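Local coordinates for protein Amuc_1100 (Akkermansia muciniphila, PDB 6KNY) that is of uncharacterised molecular function, an Akkermansia muciniphila membrane protein that is probably anchored by a transmembrane helix, absent from this monomeric construct, at residues S62-E76 against Q115-I127. Sequence-based numbering, arbitrary orientation.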
# COMPACT_ATOMS: atom_id res chain seq x y z
N SER A 62 13.59 -3.71 -4.10
CA SER A 62 12.66 -3.81 -2.98
C SER A 62 11.83 -5.09 -2.99
O SER A 62 11.21 -5.40 -1.97
CB SER A 62 11.75 -2.57 -2.95
OG SER A 62 10.76 -2.63 -3.97
N SER A 63 11.81 -5.85 -4.10
CA SER A 63 11.07 -7.12 -4.13
C SER A 63 11.81 -8.29 -3.49
O SER A 63 11.19 -9.36 -3.31
CB SER A 63 10.68 -7.52 -5.57
OG SER A 63 9.68 -6.66 -6.10
N ALA A 64 13.09 -8.15 -3.14
CA ALA A 64 13.77 -9.26 -2.45
C ALA A 64 13.05 -9.55 -1.14
O ALA A 64 12.93 -8.68 -0.28
CB ALA A 64 15.23 -8.92 -2.19
N LEU A 65 12.57 -10.78 -1.00
CA LEU A 65 11.90 -11.24 0.21
C LEU A 65 12.94 -11.74 1.22
O LEU A 65 13.82 -12.54 0.86
CB LEU A 65 10.90 -12.34 -0.11
CG LEU A 65 9.80 -11.96 -1.13
CD1 LEU A 65 8.80 -13.07 -1.38
CD2 LEU A 65 9.07 -10.69 -0.72
N VAL A 66 12.81 -11.28 2.47
CA VAL A 66 13.83 -11.54 3.48
C VAL A 66 13.19 -12.29 4.64
O VAL A 66 11.96 -12.26 4.80
CB VAL A 66 14.51 -10.24 3.95
CG1 VAL A 66 15.21 -9.57 2.80
CG2 VAL A 66 13.50 -9.31 4.59
N PRO A 67 13.97 -13.00 5.46
CA PRO A 67 13.38 -13.78 6.55
C PRO A 67 12.57 -12.90 7.49
O PRO A 67 13.03 -11.85 7.93
CB PRO A 67 14.60 -14.38 7.25
CG PRO A 67 15.62 -14.46 6.13
CD PRO A 67 15.43 -13.19 5.40
N THR A 68 11.36 -13.34 7.80
CA THR A 68 10.44 -12.58 8.63
C THR A 68 9.64 -13.58 9.46
O THR A 68 9.09 -14.54 8.90
CB THR A 68 9.52 -11.71 7.75
OG1 THR A 68 10.32 -10.96 6.81
CG2 THR A 68 8.69 -10.76 8.59
N THR A 69 9.59 -13.37 10.77
CA THR A 69 8.71 -14.23 11.55
C THR A 69 7.31 -13.62 11.62
O THR A 69 7.13 -12.42 11.41
CB THR A 69 9.25 -14.43 12.97
OG1 THR A 69 9.11 -13.22 13.71
CG2 THR A 69 10.74 -14.89 12.98
N PRO A 70 6.30 -14.44 11.93
CA PRO A 70 4.95 -13.89 12.10
C PRO A 70 4.84 -12.82 13.17
O PRO A 70 4.12 -11.84 12.96
CB PRO A 70 4.13 -15.14 12.46
CG PRO A 70 4.81 -16.22 11.74
CD PRO A 70 6.29 -15.92 11.89
N THR A 71 5.51 -12.97 14.31
CA THR A 71 5.36 -11.92 15.32
C THR A 71 6.14 -10.67 14.94
O THR A 71 5.67 -9.56 15.23
CB THR A 71 5.76 -12.43 16.71
OG1 THR A 71 7.17 -12.31 16.89
CG2 THR A 71 5.36 -13.89 16.88
N ALA A 72 7.27 -10.82 14.24
CA ALA A 72 7.97 -9.65 13.69
C ALA A 72 7.11 -8.89 12.68
O ALA A 72 7.10 -7.65 12.66
CB ALA A 72 9.30 -10.07 13.05
N PHE A 73 6.39 -9.61 11.81
CA PHE A 73 5.43 -8.94 10.94
C PHE A 73 4.40 -8.18 11.77
O PHE A 73 4.16 -6.99 11.54
CB PHE A 73 4.73 -9.94 10.04
CG PHE A 73 3.55 -9.34 9.30
CD1 PHE A 73 3.75 -8.57 8.16
CD2 PHE A 73 2.26 -9.50 9.78
CE1 PHE A 73 2.67 -7.99 7.49
CE2 PHE A 73 1.18 -8.93 9.11
CZ PHE A 73 1.39 -8.18 7.96
N GLN A 74 3.77 -8.87 12.72
CA GLN A 74 2.71 -8.26 13.53
C GLN A 74 3.23 -7.06 14.29
O GLN A 74 2.54 -6.04 14.41
CB GLN A 74 2.16 -9.31 14.48
CG GLN A 74 0.81 -9.03 15.03
CD GLN A 74 0.23 -10.25 15.70
OE1 GLN A 74 0.96 -11.04 16.31
NE2 GLN A 74 -1.08 -10.43 15.56
N ASN A 75 4.46 -7.15 14.80
CA ASN A 75 5.05 -6.03 15.52
C ASN A 75 5.34 -4.87 14.57
O ASN A 75 5.15 -3.70 14.93
CB ASN A 75 6.30 -6.53 16.25
CG ASN A 75 7.30 -5.42 16.53
OD1 ASN A 75 7.11 -4.62 17.44
ND2 ASN A 75 8.39 -5.40 15.77
N GLU A 76 5.76 -5.17 13.34
CA GLU A 76 5.95 -4.11 12.35
C GLU A 76 4.61 -3.48 11.96
O GLU A 76 4.50 -2.26 11.80
CB GLU A 76 6.66 -4.67 11.11
CG GLU A 76 7.04 -3.60 10.09
CD GLU A 76 7.73 -4.19 8.86
OE1 GLU A 76 7.39 -5.33 8.47
OE2 GLU A 76 8.61 -3.51 8.30
N GLN A 115 4.70 -19.47 6.62
CA GLN A 115 5.04 -19.46 5.20
C GLN A 115 4.74 -18.11 4.54
O GLN A 115 5.39 -17.75 3.55
CB GLN A 115 4.28 -20.58 4.49
CG GLN A 115 4.54 -21.97 5.05
CD GLN A 115 3.66 -22.30 6.26
OE1 GLN A 115 3.27 -21.43 7.04
NE2 GLN A 115 3.37 -23.59 6.44
N ALA A 116 3.82 -17.32 5.09
CA ALA A 116 3.37 -16.09 4.43
C ALA A 116 4.07 -14.83 4.92
O ALA A 116 3.99 -13.80 4.24
CB ALA A 116 1.85 -15.93 4.62
N ALA A 117 4.75 -14.89 6.08
CA ALA A 117 5.17 -13.67 6.78
C ALA A 117 6.06 -12.78 5.91
O ALA A 117 5.97 -11.55 5.98
CB ALA A 117 5.91 -14.02 8.07
N SER A 118 6.93 -13.39 5.12
CA SER A 118 7.92 -12.62 4.37
C SER A 118 7.28 -11.91 3.17
O SER A 118 7.60 -10.74 2.88
CB SER A 118 9.04 -13.56 3.91
OG SER A 118 9.90 -12.93 2.99
N THR A 119 6.38 -12.59 2.47
CA THR A 119 5.61 -11.96 1.41
C THR A 119 4.75 -10.81 1.95
O THR A 119 4.74 -9.70 1.39
CB THR A 119 4.76 -13.04 0.72
OG1 THR A 119 5.65 -14.07 0.24
CG2 THR A 119 3.94 -12.47 -0.44
N LEU A 120 4.07 -11.04 3.07
CA LEU A 120 3.30 -9.97 3.71
C LEU A 120 4.16 -8.78 4.13
O LEU A 120 3.67 -7.64 4.14
CB LEU A 120 2.56 -10.53 4.93
CG LEU A 120 1.48 -11.55 4.58
CD1 LEU A 120 0.95 -12.21 5.85
CD2 LEU A 120 0.35 -10.87 3.82
N GLY A 121 5.41 -9.03 4.54
CA GLY A 121 6.26 -7.91 4.96
C GLY A 121 6.63 -7.01 3.80
O GLY A 121 6.71 -5.79 3.95
N PHE A 122 6.85 -7.60 2.62
CA PHE A 122 7.03 -6.79 1.42
C PHE A 122 5.79 -5.96 1.16
O PHE A 122 5.88 -4.75 0.94
CB PHE A 122 7.33 -7.69 0.21
CG PHE A 122 7.17 -6.98 -1.11
CD1 PHE A 122 8.18 -6.16 -1.60
CD2 PHE A 122 6.00 -7.11 -1.84
CE1 PHE A 122 8.02 -5.49 -2.81
CE2 PHE A 122 5.85 -6.45 -3.05
CZ PHE A 122 6.85 -5.65 -3.54
N GLU A 123 4.61 -6.59 1.19
CA GLU A 123 3.37 -5.88 0.90
C GLU A 123 3.09 -4.80 1.93
O GLU A 123 2.68 -3.69 1.59
CB GLU A 123 2.20 -6.87 0.82
CG GLU A 123 0.98 -6.23 0.21
CD GLU A 123 -0.17 -7.19 0.01
OE1 GLU A 123 -0.25 -8.19 0.76
OE2 GLU A 123 -1.00 -6.93 -0.88
N LEU A 124 3.31 -5.12 3.21
CA LEU A 124 3.13 -4.12 4.26
C LEU A 124 4.09 -2.95 4.09
O LEU A 124 3.69 -1.79 4.26
CB LEU A 124 3.32 -4.80 5.62
CG LEU A 124 3.40 -3.89 6.86
CD1 LEU A 124 2.21 -2.91 6.93
CD2 LEU A 124 3.51 -4.73 8.14
N LYS A 125 5.36 -3.21 3.77
CA LYS A 125 6.30 -2.10 3.62
C LYS A 125 5.91 -1.21 2.45
O LYS A 125 6.01 0.02 2.54
CB LYS A 125 7.74 -2.61 3.45
CG LYS A 125 8.35 -3.10 4.76
CD LYS A 125 9.45 -2.15 5.35
CE LYS A 125 10.26 -2.76 6.51
NZ LYS A 125 10.33 -1.93 7.77
N ALA A 126 5.45 -1.80 1.34
CA ALA A 126 5.05 -1.01 0.18
C ALA A 126 3.79 -0.18 0.47
O ALA A 126 3.73 1.01 0.13
CB ALA A 126 4.81 -1.93 -1.03
N ILE A 127 2.78 -0.80 1.08
CA ILE A 127 1.55 -0.08 1.40
C ILE A 127 1.83 1.01 2.43
O ILE A 127 1.38 2.15 2.28
CB ILE A 127 0.45 -1.06 1.88
CG1 ILE A 127 0.04 -2.02 0.76
CG2 ILE A 127 -0.78 -0.27 2.42
CD1 ILE A 127 -0.93 -3.15 1.18
O HOH W 1 10.28 -9.55 2.92
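Ala117 sets its small CB 3.3 Å from Thr68 O and against the Pro70 ring, so the incoming loop can lie close. Ser118 OG, anti to the backbone N (chi1 170°), reaches out to donate to Val66 O at 2.8 Å. Thr68 OG1 donates to the same oxygen from the opposite face of its carbonyl plane at 2.9 Å, while its CG2 lies near Ala117 O; a water joins Val66 N to Ser118 O. An alanine in place of Thr68 would lack OG1 and CG2, and would probably cost Val66 O one of these donors and open a gap over Ala117 O. Leu120, with Ala117 and Gly121, lines the hole that receives the broad apolar ring of Phe73, whose CE1 lies 3.6 Å from Leu120 CB. Phe122, a flat ring that also reaches Leu273 and Met173 of the sheet, turns its edge to Ser62 O, 3.1 Å from CD1; Leu65 CD2 packs on its CB. Leu124 closes the hole, CD2 3.4 Å from Phe73 CE1. Lys125 forms a salt bridge with Glu76, although the modelled carboxylate position is doubtful. Thr69 OG1 N-caps helix 70-76 by accepting from Ala72 N. This near-parallel helix pair (17°), joined by a knob-into-hole contact at Phe73, places helix 117-127 between helix 70-76 and the mixed, mostly antiparallel beta-sheet.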